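Local atomic coordinates of methyltransferase WBDD (Escherichia coli, PDB entry 4AZS), a protein that acts as both a kinase and a methyltransferase and regulates the chain length of the O antigen in Escherichia coli O9a. Residues 361-366 / 397-402; 403-408 / 481-486. One frame throughout, in Å; residues are numbered along the deposited sequence.

In the fold
Helix 397-410 serves both contacts, its first part in interaction 1 and its later part in interaction 2, with centres about 11 Å apart. Interaction 1 sets one leucine against the backbone of the kinase catalytic loop, with a bound AMP about 10 Å from the side chain of His362; its centre is apolar and its polar bonds run within each segment or to neighbouring parts of the fold. Interaction 2 lies farther out, where the last modelled helix, 475-485, crosses, and there methyls meet a hydroxyl and the first carbon of a glutamate chain. Both are partly buried and touch a second subunit. Gln401 and Glu483 join them through a probable hydrogen bond.

Interaction 1 (361-366 / 397-402); sequences WHDDVR and TNLVQS
Leu399 reaches from helix 397-410 to the end of the short strand 361-362, and one methyl does most of the work. Its CG lies beside the backbone N and anti to the carbonyl carbon (chi1 -72°), which sends the fork off the helix toward residues 361-363. CD2 then packs 3.6 Å from Trp361 CB and equally close, 3.6 Å, to His362 O, while the other branch, CD1, comes 4.3 Å from Asp363 OD1. A branched aliphatic side chain suits this place because it fills the angle between a tryptophan and the main chain where the strand ends without asking for a polar partner. The methyl rests on CB and stands oblique to the indole; the ring leads away from the leucine, meeting Trp395 edge-to-face and donating from NE1 to Glu356 OE1. Phe452 of helix 452-460 touches both Trp361 and Leu399.

Residues 361-366 open the catalytic loop of the protein kinase fold, with the sequence His-Asp-Asp where many kinases have His-Arg-Asp. Asp364 thus stands at the position of the family's catalytic aspartate. As is usual in the family, His362 holds the loop to the Asp-Phe-Gly segment, its NE2 bonding to Asp382 O. Its other nitrogen, ND1, accepts the backbone N of Asp364 at 3.0 Å, with the donor 17° out of the imidazole plane; gripped at both nitrogens, the ring can hardly turn. Arg366 folds back so that NH1 meets Asp364 OD1 at 3.0 Å, a salt bridge lying in the guanidinium plane. On the helix side, the hydroxyl of Ser402 turns back on its own helix to donate to Leu399 O, 2.8 Å from OG and tilted 34° from the carbonyl plane.

Interaction 2 (403-408 / 481-486); sequences FFVFVN and AQETVL
Val405 and Thr484 meet where helix 397-410 of the protein kinase fold, the helix that follows the Asp-Phe-Gly segment, is crossed almost perpendicularly by helix 475-485: the axes of 403-408 and 481-485 pass 9.2 Å apart at a signed angle of -81°. Such a crossing confines contact to a small patch, here chiefly one valine against two successive residues. Val405 CG1, anti to the backbone N (chi1 177°), lies 3.5 Å from Thr484 OG1 and 3.7 Å from Thr484 CA, and the two side chains run past each other in opposite directions. Thr484 OG1 also rests 3.6 Å from Asn408 CB. The second valine methyl, CG2, lies against the aliphatic start of Glu483, 3.7 Å from its CB, with the two chains crossing at about a right angle. Short, branched valine suits a place where the helices come this near; Val405 and Thr484 CA atoms are 5.3 Å apart.

Farther out, Glu483 bends at chi2 and its OE2 accepts from Gln401 NE2, one turn before Val405 on the facing helix. The far face of 403-408 is aromatic and buried: Phe403 and Phe406 pack on helix 341-357. Glu483 also packs on Trp478 of a second subunit. Threonine's small hydroxyl can lie against methyls without needing a partner across the contact, because Thr484 OG1 bonds to Ile480 O of its own helix.

Interaction 1 (361-366 / 397-402)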
loop_
_atom_site.group_PDB
_atom_site.type_symbol
_atom_site.label_atom_id
_atom_site.label_comp_id
_atom_site.label_asym_id
_atom_site.label_seq_id
_atom_site.Cartn_x
_atom_site.Cartn_y
_atom_site.Cartn_z
ATOM N N TRP A 361 68.122 4.690 -21.070
ATOM C CA TRP A 361 67.797 5.047 -19.700
ATOM C C TRP A 361 66.428 4.532 -19.369
ATOM O O TRP A 361 65.609 4.250 -20.255
ATOM C CB TRP A 361 67.833 6.554 -19.501
ATOM C CG TRP A 361 69.193 7.184 -19.766
ATOM C CD1 TRP A 361 70.189 7.482 -18.831
ATOM C CD2 TRP A 361 69.755 7.616 -21.068
ATOM N NE1 TRP A 361 71.288 8.032 -19.442
ATOM C CE2 TRP A 361 71.095 8.150 -20.777
ATOM C CE3 TRP A 361 69.302 7.612 -22.380
ATOM C CZ2 TRP A 361 71.930 8.649 -21.784
ATOM C CZ3 TRP A 361 70.143 8.121 -23.387
ATOM C CH2 TRP A 361 71.431 8.621 -23.094
ATOM N N HIS A 362 66.171 4.428 -18.074
ATOM C CA HIS A 362 64.898 3.982 -17.573
ATOM C C HIS A 362 64.269 5.084 -16.796
ATOM O O HIS A 362 64.834 5.565 -15.843
ATOM C CB HIS A 362 65.106 2.758 -16.707
ATOM C CG HIS A 362 63.842 2.067 -16.335
ATOM N ND1 HIS A 362 62.914 2.640 -15.552
ATOM C CD2 HIS A 362 63.377 0.786 -16.625
ATOM C CE1 HIS A 362 61.876 1.783 -15.387
ATOM N NE2 HIS A 362 62.167 0.652 -16.036
ATOM N N ASP A 363 63.061 5.459 -17.184
ATOM C CA ASP A 363 62.391 6.666 -16.707
ATOM C C ASP A 363 61.661 6.495 -15.366
ATOM O O ASP A 363 61.082 7.452 -14.853
ATOM C CB ASP A 363 61.347 7.045 -17.780
ATOM C CG ASP A 363 60.923 8.494 -17.729
ATOM O OD1 ASP A 363 61.507 9.288 -16.955
ATOM O OD2 ASP A 363 59.992 8.830 -18.490
ATOM N N ASP A 364 61.671 5.292 -14.798
ATOM C CA ASP A 364 60.767 4.978 -13.701
ATOM C C ASP A 364 61.330 3.887 -12.783
ATOM O O ASP A 364 60.717 2.829 -12.581
ATOM C CB ASP A 364 59.401 4.547 -14.281
ATOM C CG ASP A 364 58.287 4.574 -13.259
ATOM O OD1 ASP A 364 58.372 5.354 -12.290
ATOM O OD2 ASP A 364 57.315 3.810 -13.423
ATOM N N VAL A 365 62.491 4.146 -12.226
ATOM C CA VAL A 365 63.125 3.220 -11.318
ATOM C C VAL A 365 62.497 3.324 -9.938
ATOM O O VAL A 365 62.746 4.257 -9.177
ATOM C CB VAL A 365 64.633 3.433 -11.247
ATOM C CG1 VAL A 365 65.275 2.483 -10.238
ATOM C CG2 VAL A 365 65.249 3.214 -12.616
ATOM N N ARG A 366 61.689 2.326 -9.631
ATOM C CA ARG A 366 60.906 2.286 -8.406
ATOM C C ARG A 366 60.897 0.849 -7.901
ATOM O O ARG A 366 61.175 -0.083 -8.658
ATOM C CB ARG A 366 59.464 2.746 -8.661
ATOM C CG ARG A 366 59.322 4.030 -9.458
ATOM C CD ARG A 366 59.845 5.297 -8.764
ATOM N NE ARG A 366 58.840 5.968 -7.939
ATOM C CZ ARG A 366 57.678 6.478 -8.383
ATOM N NH1 ARG A 366 57.325 6.402 -9.668
ATOM N NH2 ARG A 366 56.836 7.059 -7.529
ATOM N N THR A 397 69.660 14.413 -16.035
ATOM C CA THR A 397 69.766 14.957 -14.694
ATOM C C THR A 397 68.528 14.676 -13.834
ATOM O O THR A 397 68.670 14.277 -12.685
ATOM C CB THR A 397 70.110 16.476 -14.749
ATOM O OG1 THR A 397 69.025 17.187 -15.342
ATOM C CG2 THR A 397 71.337 16.711 -15.610
ATOM N N ASN A 398 67.334 14.858 -14.383
ATOM C CA ASN A 398 66.069 14.509 -13.682
ATOM C C ASN A 398 66.023 13.062 -13.179
ATOM O O ASN A 398 65.637 12.808 -12.046
ATOM C CB ASN A 398 64.845 14.713 -14.600
ATOM C CG ASN A 398 64.626 16.175 -14.981
ATOM O OD1 ASN A 398 64.719 17.082 -14.140
ATOM N ND2 ASN A 398 64.341 16.413 -16.254
ATOM N N LEU A 399 66.413 12.118 -14.029
ATOM C CA LEU A 399 66.460 10.692 -13.642
ATOM C C LEU A 399 67.440 10.435 -12.501
ATOM O O LEU A 399 67.197 9.590 -11.630
ATOM C CB LEU A 399 66.841 9.815 -14.847
ATOM C CG LEU A 399 65.800 9.619 -15.965
ATOM C CD1 LEU A 399 65.439 10.926 -16.651
ATOM C CD2 LEU A 399 66.294 8.634 -17.015
ATOM N N VAL A 400 68.548 11.169 -12.473
ATOM C CA VAL A 400 69.516 10.970 -11.401
ATOM C C VAL A 400 68.860 11.441 -10.115
ATOM O O VAL A 400 69.067 10.835 -9.057
ATOM C CB VAL A 400 70.862 11.694 -11.660
ATOM C CG1 VAL A 400 71.714 11.776 -10.391
ATOM C CG2 VAL A 400 71.635 11.004 -12.762
ATOM N N GLN A 401 68.026 12.479 -10.230
ATOM C CA GLN A 401 67.358 13.078 -9.067
ATOM C C GLN A 401 66.367 12.095 -8.455
ATOM O O GLN A 401 66.413 11.831 -7.249
ATOM C CB GLN A 401 66.635 14.394 -9.438
ATOM C CG GLN A 401 65.894 15.073 -8.276
ATOM C CD GLN A 401 66.780 15.949 -7.383
ATOM O OE1 GLN A 401 67.986 15.743 -7.285
ATOM N NE2 GLN A 401 66.169 16.939 -6.726
ATOM N N SER A 402 65.480 11.551 -9.280
ATOM C CA SER A 402 64.560 10.512 -8.796
ATOM C C SER A 402 65.321 9.330 -8.200
ATOM O O SER A 402 64.899 8.744 -7.203
ATOM C CB SER A 402 63.692 9.987 -9.917
ATOM O OG SER A 402 64.562 9.429 -10.847
#

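Interaction 2 (403-408 / 481-486)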
loop_
_atom_site.group_PDB
_atom_site.type_symbol
_atom_site.label_atom_id
_atom_site.label_comp_id
_atom_site.label_asym_id
_atom_site.label_seq_id
_atom_site.Cartn_x
_atom_site.Cartn_y
_atom_site.Cartn_z
ATOM N N PHE A 403 66.455 8.980 -8.788
ATOM C CA PHE A 403 67.150 7.840 -8.269
ATOM C C PHE A 403 67.544 8.094 -6.806
ATOM O O PHE A 403 67.733 7.151 -6.026
ATOM C CB PHE A 403 68.362 7.480 -9.118
ATOM C CG PHE A 403 68.926 6.136 -8.770
ATOM C CD1 PHE A 403 68.387 4.977 -9.326
ATOM C CD2 PHE A 403 69.917 6.019 -7.830
ATOM C CE1 PHE A 403 68.862 3.736 -8.981
ATOM C CE2 PHE A 403 70.404 4.767 -7.481
ATOM C CZ PHE A 403 69.866 3.620 -8.050
ATOM N N PHE A 404 67.651 9.368 -6.421
ATOM C CA PHE A 404 67.958 9.689 -5.034
ATOM C C PHE A 404 66.770 9.416 -4.144
ATOM O O PHE A 404 66.926 9.021 -2.989
ATOM C CB PHE A 404 68.365 11.153 -4.885
ATOM C CG PHE A 404 69.628 11.494 -5.594
ATOM C CD1 PHE A 404 70.768 10.712 -5.412
ATOM C CD2 PHE A 404 69.697 12.612 -6.407
ATOM C CE1 PHE A 404 71.950 11.028 -6.046
ATOM C CE2 PHE A 404 70.881 12.942 -7.044
ATOM C CZ PHE A 404 72.001 12.138 -6.875
ATOM N N VAL A 405 65.590 9.651 -4.689
ATOM C CA VAL A 405 64.367 9.390 -3.972
ATOM C C VAL A 405 64.221 7.879 -3.768
ATOM O O VAL A 405 64.116 7.411 -2.622
ATOM C CB VAL A 405 63.153 9.989 -4.700
ATOM C CG1 VAL A 405 61.877 9.629 -3.964
ATOM C CG2 VAL A 405 63.293 11.506 -4.794
ATOM N N PHE A 406 64.232 7.130 -4.870
ATOM C CA PHE A 406 64.379 5.668 -4.821
ATOM C C PHE A 406 65.304 5.281 -3.669
ATOM O O PHE A 406 64.935 4.472 -2.807
ATOM C CB PHE A 406 64.936 5.111 -6.147
ATOM C CG PHE A 406 65.134 3.609 -6.158
ATOM C CD1 PHE A 406 64.050 2.749 -6.165
ATOM C CD2 PHE A 406 66.394 3.056 -6.206
ATOM C CE1 PHE A 406 64.217 1.381 -6.199
ATOM C CE2 PHE A 406 66.570 1.678 -6.247
ATOM C CZ PHE A 406 65.477 0.839 -6.240
ATOM N N VAL A 407 66.497 5.862 -3.649
ATOM C CA VAL A 407 67.493 5.477 -2.640
ATOM C C VAL A 407 66.936 5.747 -1.252
ATOM O O VAL A 407 67.047 4.918 -0.349
ATOM C CB VAL A 407 68.829 6.232 -2.787
ATOM C CG1 VAL A 407 69.631 6.160 -1.491
ATOM C CG2 VAL A 407 69.628 5.663 -3.948
ATOM N N ASN A 408 66.343 6.918 -1.091
ATOM C CA ASN A 408 65.830 7.310 0.204
ATOM C C ASN A 408 64.644 6.465 0.646
ATOM O O ASN A 408 64.560 6.092 1.822
ATOM C CB ASN A 408 65.448 8.773 0.226
ATOM C CG ASN A 408 66.178 9.518 1.296
ATOM O OD1 ASN A 408 66.879 10.487 1.009
ATOM N ND2 ASN A 408 66.088 9.037 2.526
ATOM N N ALA A 481 64.333 14.901 0.760
ATOM C CA ALA A 481 63.345 14.557 1.784
ATOM C C ALA A 481 61.990 15.133 1.428
ATOM O O ALA A 481 60.970 14.477 1.648
ATOM C CB ALA A 481 63.776 15.033 3.161
ATOM N N GLN A 482 61.975 16.354 0.889
ATOM C CA GLN A 482 60.743 16.944 0.365
ATOM C C GLN A 482 60.281 16.268 -0.937
ATOM O O GLN A 482 59.084 16.031 -1.139
ATOM C CB GLN A 482 60.900 18.439 0.168
ATOM C CG GLN A 482 61.038 19.176 1.477
ATOM C CD GLN A 482 61.357 20.639 1.286
ATOM O OE1 GLN A 482 62.401 21.125 1.710
ATOM N NE2 GLN A 482 60.457 21.350 0.640
ATOM N N GLU A 483 61.232 15.954 -1.810
ATOM C CA GLU A 483 60.954 15.124 -2.983
ATOM C C GLU A 483 60.375 13.762 -2.598
ATOM O O GLU A 483 59.455 13.289 -3.241
ATOM C CB GLU A 483 62.233 14.869 -3.753
ATOM C CG GLU A 483 62.764 16.059 -4.513
ATOM C CD GLU A 483 62.447 15.997 -5.981
ATOM O OE1 GLU A 483 61.539 15.230 -6.372
ATOM O OE2 GLU A 483 63.110 16.728 -6.745
ATOM N N THR A 484 60.947 13.134 -1.565
ATOM C CA THR A 484 60.597 11.757 -1.155
ATOM C C THR A 484 59.242 11.755 -0.454
ATOM O O THR A 484 58.553 10.739 -0.427
ATOM C CB THR A 484 61.673 11.121 -0.224
ATOM O OG1 THR A 484 62.913 10.981 -0.924
ATOM C CG2 THR A 484 61.265 9.732 0.253
ATOM N N VAL A 485 58.863 12.890 0.123
ATOM C CA VAL A 485 57.455 13.133 0.433
ATOM C C VAL A 485 56.663 13.342 -0.859
ATOM O O VAL A 485 55.580 12.777 -1.051
ATOM C CB VAL A 485 57.269 14.370 1.330
ATOM C CG1 VAL A 485 55.811 14.819 1.324
ATOM C CG2 VAL A 485 57.732 14.063 2.747
ATOM N N LEU A 486 57.212 14.168 -1.736
ATOM C CA LEU A 486 56.545 14.533 -2.972
ATOM C C LEU A 486 56.775 13.469 -4.057
ATOM O O LEU A 486 56.249 12.349 -3.981
ATOM C CB LEU A 486 57.062 15.905 -3.415
ATOM C CG LEU A 486 56.078 16.839 -4.109
ATOM C CD1 LEU A 486 56.579 18.276 -3.998
ATOM C CD2 LEU A 486 55.868 16.414 -5.557
#